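Local coordinates for HRDC domain-containing protein (Bifidobacterium adolescentis ATCC 15703, PDB 3CYM) that probably acts as a 3'-5' exonuclease of the ribonuclease D type, trimming nucleic acid ends, though its own substrate is not established, at residues Glu46-Phe51 with Ala153-Tyr158; Phe51-Glu56 with Leu247-Asp252; Arg126-Lys131 with Ala185-Gln190; Gln197-Tyr202 with Asp418-Leu423. One frame throughout, in Å; residues are numbered along the deposited sequence. Where two conformers were deposited one is given.

Contacts 1 and 2 adjoin, centres 11 Å apart, and share Phe-51: the chain leaving strand 40-47 meets first the 153-158 loop, then the end of helix 231-250. Their segments alternate along the chain. Contact 1 lies in the exonuclease-like domain beside its sodium ion; contact 2 ties that domain to the HRDC domain. Contact 3, nested in the loop closed by contact 2, packs two helices of the exonuclease-like domain. Contact 4 opens after contact 3 closes and joins the next helix, 193-207, to the C-terminal HRDC-like domain; its centre is 15 Å from contact 3, and Leu-127 touches Trp-419. The two accessory domains are thus attached at well-separated places, contacts 2 and 4 being 36 Å apart between centres.

Contact 1 of 4, residues Glu46-Phe51 with Ala153-Tyr158; sequences ERASGF and AADWSY. With NA (sodium ion), chain B.
Asp-155 CB lies over the centre of the Phe-51 ring, a CH-pi contact 3.6 Å from the centroid, and its carboxylate is stacked nearly parallel to the ring, the planes 9° apart. At the ring edge lies the carbonyl O of Ala-153. The Trp-156 indole is sandwiched: Glu-46 CB makes a CH-pi contact over one face, 3.4 Å from the centroid of the five-membered ring, and Ala-154 CB, from the indole's own segment, covers the other toward the rim. Arg-47 O meets the indole edge, 3.2 Å from Trp-156 CD1. With CG beside its backbone N (chi1 -58°), Glu-46 keeps CG over the indole while OE2 binds the sodium ion at 2.7 Å. Asp-44 and Asp-172 complete the protein ligands, consistent with the acidic metal site of DEDD-type 3'-5' exonucleases; Gln-61 also bonds OE2. Asp-155 OD1 accepts from Ser-157 N (3.1 Å), an Asx turn, and also from Ser-157 OG (2.6 Å), both from one face of the carboxylate; OD2 pairs with Arg-302 and Tyr-303. The loop between strand 145-146 and helix 163-174 thus lies over the end of strand 40-47, with strand 57-65 beside it and helix 296-301 against Phe-51.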
# COMPACT_ATOMS: atom_id res chain seq x y z
N GLU A 46 1.71 11.72 -2.08
CA GLU A 46 2.55 11.53 -0.91
C GLU A 46 1.71 11.45 0.36
O GLU A 46 0.70 12.13 0.49
CB GLU A 46 3.58 12.65 -0.78
CG GLU A 46 4.51 12.83 -1.99
CD GLU A 46 5.20 11.54 -2.44
OE1 GLU A 46 5.74 10.81 -1.59
OE2 GLU A 46 5.21 11.25 -3.65
N ARG A 47 2.15 10.60 1.28
CA ARG A 47 1.49 10.48 2.57
C ARG A 47 2.48 10.49 3.74
O ARG A 47 3.65 10.13 3.58
CB ARG A 47 0.56 9.26 2.62
CG ARG A 47 1.21 7.95 2.26
CD ARG A 47 0.15 6.94 1.84
NE ARG A 47 -0.50 7.35 0.60
CZ ARG A 47 -0.11 6.99 -0.62
NH1 ARG A 47 -0.77 7.43 -1.67
NH2 ARG A 47 0.93 6.18 -0.79
N ALA A 48 2.01 10.90 4.90
CA ALA A 48 2.88 11.05 6.05
C ALA A 48 2.84 9.79 6.93
O ALA A 48 2.59 9.88 8.13
CB ALA A 48 2.48 12.28 6.84
N SER A 49 3.08 8.63 6.30
CA SER A 49 3.08 7.33 6.97
C SER A 49 4.20 7.26 8.00
O SER A 49 5.30 7.76 7.76
CB SER A 49 3.26 6.20 5.95
OG SER A 49 4.53 6.29 5.31
N GLY A 50 3.91 6.66 9.14
CA GLY A 50 4.87 6.62 10.24
C GLY A 50 4.72 7.83 11.14
O GLY A 50 5.12 7.78 12.31
N PHE A 51 4.14 8.91 10.61
CA PHE A 51 3.95 10.17 11.34
C PHE A 51 2.50 10.45 11.71
O PHE A 51 2.14 10.49 12.89
CB PHE A 51 4.53 11.34 10.55
CG PHE A 51 6.01 11.24 10.32
CD1 PHE A 51 6.91 11.77 11.24
CD2 PHE A 51 6.51 10.64 9.16
CE1 PHE A 51 8.28 11.69 11.03
CE2 PHE A 51 7.88 10.55 8.94
CZ PHE A 51 8.77 11.07 9.88
N ALA A 153 10.74 8.87 2.78
CA ALA A 153 10.22 8.66 4.13
C ALA A 153 10.00 9.96 4.91
O ALA A 153 10.08 9.99 6.14
CB ALA A 153 11.13 7.68 4.91
N ALA A 154 9.72 11.03 4.17
CA ALA A 154 9.47 12.36 4.74
C ALA A 154 8.11 12.45 5.43
O ALA A 154 7.17 11.69 5.13
CB ALA A 154 9.57 13.41 3.64
N ASP A 155 7.99 13.38 6.37
CA ASP A 155 6.70 13.70 6.93
C ASP A 155 6.03 14.71 6.01
O ASP A 155 6.25 15.91 6.15
CB ASP A 155 6.82 14.27 8.35
CG ASP A 155 5.46 14.59 8.97
OD1 ASP A 155 4.42 14.40 8.30
OD2 ASP A 155 5.41 15.04 10.12
N TRP A 156 5.19 14.22 5.10
CA TRP A 156 4.58 15.08 4.08
C TRP A 156 3.56 16.09 4.60
O TRP A 156 3.09 16.94 3.84
CB TRP A 156 4.02 14.26 2.92
CG TRP A 156 5.13 13.63 2.16
CD1 TRP A 156 5.61 12.36 2.31
CD2 TRP A 156 5.94 14.26 1.16
NE1 TRP A 156 6.66 12.14 1.44
CE2 TRP A 156 6.89 13.30 0.73
CE3 TRP A 156 5.94 15.53 0.58
CZ2 TRP A 156 7.83 13.58 -0.27
CZ3 TRP A 156 6.89 15.81 -0.42
CH2 TRP A 156 7.82 14.83 -0.83
N SER A 157 3.25 16.01 5.89
CA SER A 157 2.38 16.99 6.56
C SER A 157 3.10 18.28 6.96
O SER A 157 2.46 19.21 7.45
CB SER A 157 1.73 16.37 7.79
OG SER A 157 2.67 16.18 8.83
N TYR A 158 4.42 18.32 6.76
CA TYR A 158 5.23 19.49 7.09
C TYR A 158 4.85 20.66 6.17
O TYR A 158 4.88 20.53 4.96
CB TYR A 158 6.72 19.16 6.93
CG TYR A 158 7.67 20.08 7.67
CD1 TYR A 158 8.08 21.30 7.11
CD2 TYR A 158 8.18 19.74 8.93
CE1 TYR A 158 8.95 22.16 7.79
CE2 TYR A 158 9.05 20.59 9.62
CZ TYR A 158 9.43 21.80 9.04
OH TYR A 158 10.30 22.65 9.70
NA NA B . 6.09 8.94 -4.65
O HOH W 1 7.41 8.60 -2.58
O HOH W 2 6.41 8.93 5.24
O HOH W 3 5.44 6.86 -5.57
O HOH W 4 4.33 8.18 -3.27

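Contact 2 of 4, residues Phe51-Glu56 with Leu247-Asp252; sequences FRYGHE and LAREYD
Tyr-53 lies alongside Arg-249, the two side chains pointing the same way, and Arg-249 CB makes a CH-pi contact over the phenol face, 3.8 Å from the ring centroid and 10° off its normal. The CG of Tyr-53 is anti to its backbone N (chi1 175°), which starts the ring across the last turn of helix 231-250; CD1 then meets Ala-248 CB at 3.7 Å. At the far end the hydroxyl lies over a face of the Arg-249 guanidinium. The 2.9 Å between Tyr-53 OH and Arg-249 NH1 is not a hydrogen bond, because the angle is poor. The second half of the contact is carried by Asp-252, the residue of positive phi just after the helix. Its OD2 receives Arg-52 NH2 at 3.0 Å in a salt bridge; the oxygen lies in the guanidinium plane, but the nitrogen stands above the carboxylate plane. Its OD1 takes a weak bond from Tyr-53 N at 3.4 Å, nearly straight at 172°. Farther out, Asp-245, one helical turn before Arg-249, holds both groups: OD1 is bonded to the Tyr-53 hydroxyl and OD2 forms a salt bridge with Arg-249 NH1. Tyr-303 bonds Arg-52 NE, a water donates to both Asp-252 OD1 and Glu-56 OE1, and Gln-75 bonds Glu-56 OE2. This joint between the exonuclease-like and HRDC domains is therefore largely polar and partly open to solvent: Arg-52 probably offsets the charge of Asp-252, near which Glu-56 brings a second carboxylate, while the CH-pi contact of Arg-249 CB with the phenol adds apolar cover.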
# COMPACT_ATOMS: atom_id res chain seq x y z
N PHE A 51 4.14 8.91 10.61
CA PHE A 51 3.95 10.17 11.34
C PHE A 51 2.50 10.45 11.71
O PHE A 51 2.14 10.49 12.89
CB PHE A 51 4.53 11.34 10.55
CG PHE A 51 6.01 11.24 10.32
CD1 PHE A 51 6.91 11.77 11.24
CD2 PHE A 51 6.51 10.64 9.16
CE1 PHE A 51 8.28 11.69 11.03
CE2 PHE A 51 7.88 10.55 8.94
CZ PHE A 51 8.77 11.07 9.88
N ARG A 52 1.67 10.66 10.69
CA ARG A 52 0.23 10.88 10.88
C ARG A 52 -0.50 9.55 11.04
O ARG A 52 0.12 8.49 10.97
CB ARG A 52 -0.36 11.69 9.72
CG ARG A 52 0.14 13.14 9.63
CD ARG A 52 -0.05 13.86 10.95
NE ARG A 52 0.59 15.17 10.96
CZ ARG A 52 -0.07 16.32 10.94
NH1 ARG A 52 0.60 17.46 10.95
NH2 ARG A 52 -1.39 16.34 10.91
N TYR A 53 -1.82 9.61 11.24
CA TYR A 53 -2.62 8.42 11.53
C TYR A 53 -2.59 7.32 10.47
O TYR A 53 -2.01 6.25 10.69
CB TYR A 53 -4.07 8.79 11.87
CG TYR A 53 -4.97 7.58 12.06
CD1 TYR A 53 -4.80 6.72 13.15
CD2 TYR A 53 -5.98 7.28 11.15
CE1 TYR A 53 -5.61 5.61 13.33
CE2 TYR A 53 -6.80 6.17 11.31
CZ TYR A 53 -6.61 5.35 12.41
OH TYR A 53 -7.42 4.25 12.58
N GLY A 54 -3.19 7.59 9.32
CA GLY A 54 -3.37 6.55 8.30
C GLY A 54 -2.71 6.89 6.98
O GLY A 54 -1.53 7.24 6.93
N HIS A 55 -3.49 6.79 5.92
CA HIS A 55 -2.97 6.95 4.57
C HIS A 55 -3.69 8.08 3.83
O HIS A 55 -4.06 7.94 2.66
CB HIS A 55 -3.03 5.62 3.81
CG HIS A 55 -2.45 4.48 4.58
ND1 HIS A 55 -1.09 4.28 4.71
CD2 HIS A 55 -3.03 3.49 5.30
CE1 HIS A 55 -0.86 3.22 5.46
NE2 HIS A 55 -2.03 2.72 5.83
N GLU A 56 -3.89 9.18 4.55
CA GLU A 56 -4.40 10.41 3.96
C GLU A 56 -3.27 11.06 3.16
O GLU A 56 -2.12 11.11 3.60
CB GLU A 56 -4.88 11.35 5.07
CG GLU A 56 -5.56 12.63 4.58
CD GLU A 56 -5.79 13.66 5.70
OE1 GLU A 56 -5.83 13.27 6.89
OE2 GLU A 56 -5.93 14.85 5.37
N LEU A 247 -7.68 7.17 19.71
CA LEU A 247 -6.90 8.36 20.06
C LEU A 247 -5.91 8.75 18.98
O LEU A 247 -5.61 9.92 18.82
CB LEU A 247 -6.17 8.13 21.39
CG LEU A 247 -7.08 8.09 22.62
CD1 LEU A 247 -6.39 7.50 23.83
CD2 LEU A 247 -7.63 9.47 22.96
N ALA A 248 -5.40 7.77 18.25
CA ALA A 248 -4.48 8.04 17.14
C ALA A 248 -5.20 8.72 15.98
O ALA A 248 -4.62 9.58 15.31
CB ALA A 248 -3.81 6.77 16.69
N ARG A 249 -6.45 8.31 15.75
CA ARG A 249 -7.29 8.89 14.69
C ARG A 249 -7.77 10.28 15.08
O ARG A 249 -7.77 11.20 14.26
CB ARG A 249 -8.49 7.97 14.42
CG ARG A 249 -9.39 8.43 13.27
CD ARG A 249 -10.69 7.63 13.19
NE ARG A 249 -10.49 6.27 12.69
CZ ARG A 249 -10.45 5.18 13.46
NH1 ARG A 249 -10.26 3.99 12.90
NH2 ARG A 249 -10.60 5.26 14.77
N GLU A 250 -8.16 10.43 16.35
CA GLU A 250 -8.66 11.69 16.89
C GLU A 250 -7.58 12.75 16.88
O GLU A 250 -7.84 13.91 16.52
CB GLU A 250 -9.18 11.46 18.31
CG GLU A 250 -9.56 12.72 19.07
CD GLU A 250 -9.95 12.45 20.51
OE1 GLU A 250 -9.79 11.29 20.98
OE2 GLU A 250 -10.42 13.40 21.18
N TYR A 251 -6.36 12.36 17.26
CA TYR A 251 -5.23 13.28 17.36
C TYR A 251 -4.33 13.31 16.12
O TYR A 251 -3.34 14.04 16.10
CB TYR A 251 -4.41 13.00 18.61
CG TYR A 251 -5.09 13.49 19.87
CD1 TYR A 251 -4.92 14.80 20.29
CD2 TYR A 251 -5.91 12.65 20.61
CE1 TYR A 251 -5.54 15.26 21.44
CE2 TYR A 251 -6.54 13.11 21.76
CZ TYR A 251 -6.34 14.41 22.17
OH TYR A 251 -6.96 14.88 23.30
N ASP A 252 -4.69 12.51 15.11
CA ASP A 252 -4.02 12.45 13.80
C ASP A 252 -2.52 12.17 13.93
O ASP A 252 -1.68 13.00 13.59
CB ASP A 252 -4.31 13.72 12.99
CG ASP A 252 -3.92 13.59 11.54
OD1 ASP A 252 -3.67 12.45 11.07
OD2 ASP A 252 -3.86 14.63 10.86
O HOH W 5 -3.44 12.45 7.96

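Contact 3 of 4, residues Arg126-Lys131 with Ala185-Gln190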
# COMPACT_ATOMS: atom_id res chain seq x y z
N ARG A 126 6.63 -5.59 -14.37
CA ARG A 126 6.59 -6.98 -13.87
C ARG A 126 6.27 -7.97 -14.99
O ARG A 126 6.93 -8.99 -15.15
CB ARG A 126 5.50 -7.14 -12.81
CG ARG A 126 5.50 -6.15 -11.68
CD ARG A 126 6.50 -6.51 -10.63
NE ARG A 126 6.05 -7.57 -9.73
CZ ARG A 126 6.52 -8.82 -9.73
NH1 ARG A 126 6.05 -9.70 -8.87
NH2 ARG A 126 7.45 -9.18 -10.61
N LEU A 127 5.22 -7.66 -15.75
CA LEU A 127 4.83 -8.48 -16.92
C LEU A 127 5.98 -8.61 -17.92
O LEU A 127 6.22 -9.68 -18.47
CB LEU A 127 3.60 -7.91 -17.62
CG LEU A 127 2.22 -8.13 -16.98
CD1 LEU A 127 1.27 -7.11 -17.55
CD2 LEU A 127 1.70 -9.54 -17.23
N LEU A 128 6.70 -7.50 -18.12
CA LEU A 128 7.91 -7.43 -18.95
C LEU A 128 9.09 -8.21 -18.38
O LEU A 128 10.09 -8.43 -19.07
CB LEU A 128 8.32 -5.97 -19.14
CG LEU A 128 8.05 -5.25 -20.46
CD1 LEU A 128 6.99 -5.96 -21.30
CD2 LEU A 128 7.66 -3.80 -20.20
N GLY A 129 9.00 -8.59 -17.11
CA GLY A 129 10.01 -9.42 -16.49
C GLY A 129 11.04 -8.65 -15.69
O GLY A 129 12.03 -9.23 -15.27
N LEU A 130 10.80 -7.35 -15.47
CA LEU A 130 11.72 -6.54 -14.65
C LEU A 130 11.71 -6.94 -13.19
O LEU A 130 10.74 -6.73 -12.46
CB LEU A 130 11.50 -5.03 -14.79
CG LEU A 130 11.90 -4.29 -16.07
CD1 LEU A 130 12.31 -2.89 -15.67
CD2 LEU A 130 13.03 -4.97 -16.83
N LYS A 131 12.82 -7.54 -12.81
CA LYS A 131 13.11 -8.08 -11.49
C LYS A 131 13.19 -7.05 -10.35
O LYS A 131 12.80 -7.34 -9.21
CB LYS A 131 14.41 -8.87 -11.60
CG LYS A 131 15.17 -8.67 -12.95
CD LYS A 131 15.96 -7.34 -13.04
CE LYS A 131 16.58 -7.14 -14.42
NZ LYS A 131 15.57 -7.06 -15.52
N ALA A 185 5.21 0.20 -26.18
CA ALA A 185 5.93 -0.29 -27.36
C ALA A 185 6.57 -1.65 -27.09
O ALA A 185 6.49 -2.55 -27.92
CB ALA A 185 6.98 0.72 -27.83
N GLU A 186 7.17 -1.79 -25.91
CA GLU A 186 7.78 -3.04 -25.46
C GLU A 186 6.77 -4.15 -25.13
O GLU A 186 7.00 -5.32 -25.47
CB GLU A 186 8.70 -2.79 -24.27
CG GLU A 186 9.57 -3.98 -23.84
CD GLU A 186 10.46 -4.53 -24.95
OE1 GLU A 186 10.61 -5.77 -25.04
OE2 GLU A 186 11.02 -3.73 -25.73
N LEU A 187 5.66 -3.80 -24.48
CA LEU A 187 4.60 -4.79 -24.21
C LEU A 187 4.04 -5.36 -25.51
O LEU A 187 3.84 -6.58 -25.63
CB LEU A 187 3.46 -4.19 -23.37
CG LEU A 187 3.67 -4.09 -21.85
CD1 LEU A 187 2.83 -2.97 -21.29
CD2 LEU A 187 3.35 -5.39 -21.15
N LYS A 188 3.81 -4.48 -26.49
CA LYS A 188 3.31 -4.86 -27.80
C LYS A 188 4.28 -5.80 -28.52
O LYS A 188 3.86 -6.79 -29.12
CB LYS A 188 3.02 -3.61 -28.65
CG LYS A 188 1.71 -2.95 -28.31
CD LYS A 188 1.60 -1.54 -28.86
CE LYS A 188 0.39 -0.82 -28.27
NZ LYS A 188 0.37 0.65 -28.53
N ARG A 189 5.57 -5.49 -28.43
CA ARG A 189 6.59 -6.32 -29.06
C ARG A 189 6.80 -7.67 -28.34
O ARG A 189 7.16 -8.66 -28.97
CB ARG A 189 7.89 -5.53 -29.27
CG ARG A 189 8.97 -5.68 -28.21
CD ARG A 189 10.18 -6.41 -28.79
NE ARG A 189 11.44 -5.80 -28.37
CZ ARG A 189 11.98 -4.71 -28.93
NH1 ARG A 189 11.39 -4.09 -29.94
NH2 ARG A 189 13.14 -4.24 -28.47
N GLN A 190 6.55 -7.70 -27.03
CA GLN A 190 6.58 -8.95 -26.27
C GLN A 190 5.24 -9.69 -26.35
O GLN A 190 5.12 -10.81 -25.86
CB GLN A 190 6.96 -8.70 -24.81
CG GLN A 190 8.45 -8.51 -24.54
CD GLN A 190 8.82 -8.71 -23.06
OE1 GLN A 190 8.11 -9.38 -22.31
NE2 GLN A 190 9.94 -8.12 -22.64
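Leu-128 reaches across to Leu-187 from the end of helix 121-127, where a Schellman motif closes the helix. Gly-129, with positive phi, is the first residue to leave it, and its N bonds Arg-126 O at 2.9 Å. Two helices of the exonuclease-like domain pack here, the second being the end of helix 176-190. Leu-128 fills the space between three side chains of that helix. Its torsions are unusual: chi1 is -104° and chi2 19°, both off the staggered positions. CD1 nevertheless meets Leu-187 CD2 at 3.7 Å, the two leucines crossing at about a right angle. Glu-186 has its CG anti to its backbone N, which puts that atom against Leu-128 CG at 3.9 Å. Gln-190 takes the other course: CG stands beside its N, and chi2 of -162° carries CD to 3.7 Å from Leu-128 CD1, with OE1 equally near. The amide oxygen OE1 is bonded by Lys-192, which also bonds Leu-127 O and so ties both sides together. An alanine in place of Gln-190 would probably uncover one flank of Leu-128 and leave Lys-192 without one of its two acceptors here. Leu-127 packs more loosely on Leu-187, with Trp-195 and Ala-196 of helix 193-207 against it. Within helix 176-190 itself, Gln-190 NE2 gives a weak bond to Glu-186 OE1, 3.4 Å long.

Contact 4 of 4, residues Gln197-Tyr202 with Asp418-Leu423; sequences QEEFDY and DWQVSL
At the start of helix 418-433, the last helix of the C-terminal HRDC-like domain, Trp-419 is met by two glutamates of helix 193-207. Glu-198 stretches out beyond CG, and its OE2 accepts the backbone N-H of Trp-419 at 3.1 Å, on the syn side of the carboxylate. The same oxygen meets the indole edge, 3.1 Å from Trp-419 CD1. A water bonded to it also accepts from Asp-418 N. Glu-199 instead bends at chi2 and presents OE1 to the NE1 edge of Trp-419 at 2.8 Å, on the anti side and tilted somewhat from the ring plane. The carboxylate and indole planes are almost perpendicular, 86° apart. The short helix segments approach to 10.7 Å between axes at 134°, and long side chains make the reach: helix 193-207, next in the chain after helix 176-190, here meets the HRDC-like domain. A carboxylate near the N-terminus of helix 418-433 would probably be favoured by the helix dipole. Arg-417 forms a salt bridge with Glu-199 OE1, which thus has two partners. With chi1 at 71°, Trp-419 CG lies between its backbone N and carbonyl carbon, 3.8 Å from Glu-198 OE2. Gln-420 CG covers one ring face, 3.4 Å above its centre. Trp-195 stacks with the indole, and Leu-127 of helix 121-127 touches it. A leucine in place of Trp-419 would probably leave Glu-199 OE1 without its indole donor and Trp-195 without its stacked ring, and open a gap beside Gln-420.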
# COMPACT_ATOMS: atom_id res chain seq x y z
N GLN A 197 -3.37 -4.58 -20.32
CA GLN A 197 -4.69 -3.94 -20.26
C GLN A 197 -5.65 -4.58 -19.24
O GLN A 197 -6.27 -3.85 -18.45
CB GLN A 197 -5.32 -3.86 -21.66
CG GLN A 197 -6.49 -2.88 -21.77
CD GLN A 197 -6.21 -1.54 -21.08
OE1 GLN A 197 -5.22 -0.87 -21.38
NE2 GLN A 197 -7.09 -1.16 -20.17
N GLU A 198 -5.74 -5.91 -19.24
CA GLU A 198 -6.56 -6.66 -18.26
C GLU A 198 -6.11 -6.46 -16.81
O GLU A 198 -6.93 -6.45 -15.88
CB GLU A 198 -6.54 -8.16 -18.56
CG GLU A 198 -7.40 -8.61 -19.74
CD GLU A 198 -7.57 -10.12 -19.81
OE1 GLU A 198 -7.62 -10.66 -20.93
OE2 GLU A 198 -7.65 -10.78 -18.74
N GLU A 199 -4.80 -6.31 -16.62
CA GLU A 199 -4.25 -6.08 -15.30
C GLU A 199 -4.52 -4.66 -14.84
O GLU A 199 -4.65 -4.42 -13.65
CB GLU A 199 -2.75 -6.38 -15.26
CG GLU A 199 -2.38 -7.85 -15.39
CD GLU A 199 -3.01 -8.71 -14.31
OE1 GLU A 199 -3.87 -9.54 -14.66
OE2 GLU A 199 -2.64 -8.55 -13.12
N PHE A 200 -4.61 -3.73 -15.80
CA PHE A 200 -4.94 -2.34 -15.49
C PHE A 200 -6.42 -2.20 -15.11
O PHE A 200 -6.77 -1.57 -14.09
CB PHE A 200 -4.64 -1.41 -16.67
CG PHE A 200 -3.22 -1.46 -17.15
CD1 PHE A 200 -2.17 -1.79 -16.30
CD2 PHE A 200 -2.93 -1.14 -18.48
CE1 PHE A 200 -0.87 -1.82 -16.76
CE2 PHE A 200 -1.64 -1.16 -18.95
CZ PHE A 200 -0.60 -1.50 -18.10
N ASP A 201 -7.28 -2.77 -15.96
CA ASP A 201 -8.72 -2.86 -15.70
C ASP A 201 -9.04 -3.36 -14.29
O ASP A 201 -9.85 -2.76 -13.59
CB ASP A 201 -9.37 -3.81 -16.71
CG ASP A 201 -9.47 -3.23 -18.11
OD1 ASP A 201 -9.25 -2.01 -18.28
OD2 ASP A 201 -9.78 -4.00 -19.04
N TYR A 202 -8.38 -4.44 -13.89
CA TYR A 202 -8.56 -5.07 -12.58
C TYR A 202 -8.03 -4.23 -11.42
O TYR A 202 -8.67 -4.15 -10.36
CB TYR A 202 -7.90 -6.45 -12.60
CG TYR A 202 -7.83 -7.15 -11.26
CD1 TYR A 202 -8.95 -7.79 -10.72
CD2 TYR A 202 -6.63 -7.21 -10.54
CE1 TYR A 202 -8.87 -8.45 -9.49
CE2 TYR A 202 -6.54 -7.87 -9.31
CZ TYR A 202 -7.67 -8.48 -8.80
OH TYR A 202 -7.59 -9.13 -7.59
N ASP A 418 -8.89 -13.32 -17.07
CA ASP A 418 -9.14 -14.18 -18.23
C ASP A 418 -7.86 -14.64 -18.92
O ASP A 418 -7.77 -15.80 -19.31
CB ASP A 418 -10.06 -13.48 -19.24
CG ASP A 418 -11.43 -13.17 -18.68
OD1 ASP A 418 -11.77 -13.63 -17.56
OD2 ASP A 418 -12.19 -12.45 -19.37
N TRP A 419 -6.88 -13.75 -19.07
CA TRP A 419 -5.62 -14.12 -19.72
C TRP A 419 -4.82 -15.15 -18.91
O TRP A 419 -4.14 -15.99 -19.49
CB TRP A 419 -4.75 -12.90 -20.05
CG TRP A 419 -4.12 -12.19 -18.87
CD1 TRP A 419 -4.65 -11.16 -18.15
CD2 TRP A 419 -2.83 -12.46 -18.29
NE1 TRP A 419 -3.78 -10.77 -17.16
CE2 TRP A 419 -2.65 -11.54 -17.22
CE3 TRP A 419 -1.81 -13.38 -18.56
CZ2 TRP A 419 -1.50 -11.53 -16.42
CZ3 TRP A 419 -0.66 -13.36 -17.77
CH2 TRP A 419 -0.52 -12.45 -16.71
N GLN A 420 -4.93 -15.06 -17.59
CA GLN A 420 -4.21 -15.95 -16.69
C GLN A 420 -4.82 -17.34 -16.76
O GLN A 420 -4.10 -18.31 -16.88
CB GLN A 420 -4.24 -15.43 -15.26
CG GLN A 420 -3.65 -14.05 -15.12
CD GLN A 420 -3.55 -13.59 -13.70
OE1 GLN A 420 -4.50 -13.68 -12.93
NE2 GLN A 420 -2.38 -13.09 -13.34
N VAL A 421 -6.15 -17.39 -16.73
CA VAL A 421 -6.93 -18.63 -16.89
C VAL A 421 -6.69 -19.30 -18.26
O VAL A 421 -6.43 -20.50 -18.32
CB VAL A 421 -8.44 -18.36 -16.66
CG1 VAL A 421 -9.27 -19.60 -16.92
CG2 VAL A 421 -8.67 -17.87 -15.25
N SER A 422 -6.76 -18.53 -19.34
CA SER A 422 -6.49 -19.03 -20.68
C SER A 422 -5.07 -19.57 -20.88
O SER A 422 -4.87 -20.53 -21.60
CB SER A 422 -6.76 -17.94 -21.71
OG SER A 422 -8.13 -17.59 -21.69
N LEU A 423 -4.09 -18.93 -20.22
CA LEU A 423 -2.70 -19.36 -20.30
C LEU A 423 -2.41 -20.59 -19.44
O LEU A 423 -1.59 -21.42 -19.79
CB LEU A 423 -1.78 -18.21 -19.89
CG LEU A 423 -0.27 -18.33 -20.10
CD1 LEU A 423 0.08 -18.50 -21.58
CD2 LEU A 423 0.43 -17.13 -19.50
O HOH W 6 -9.89 -10.55 -16.84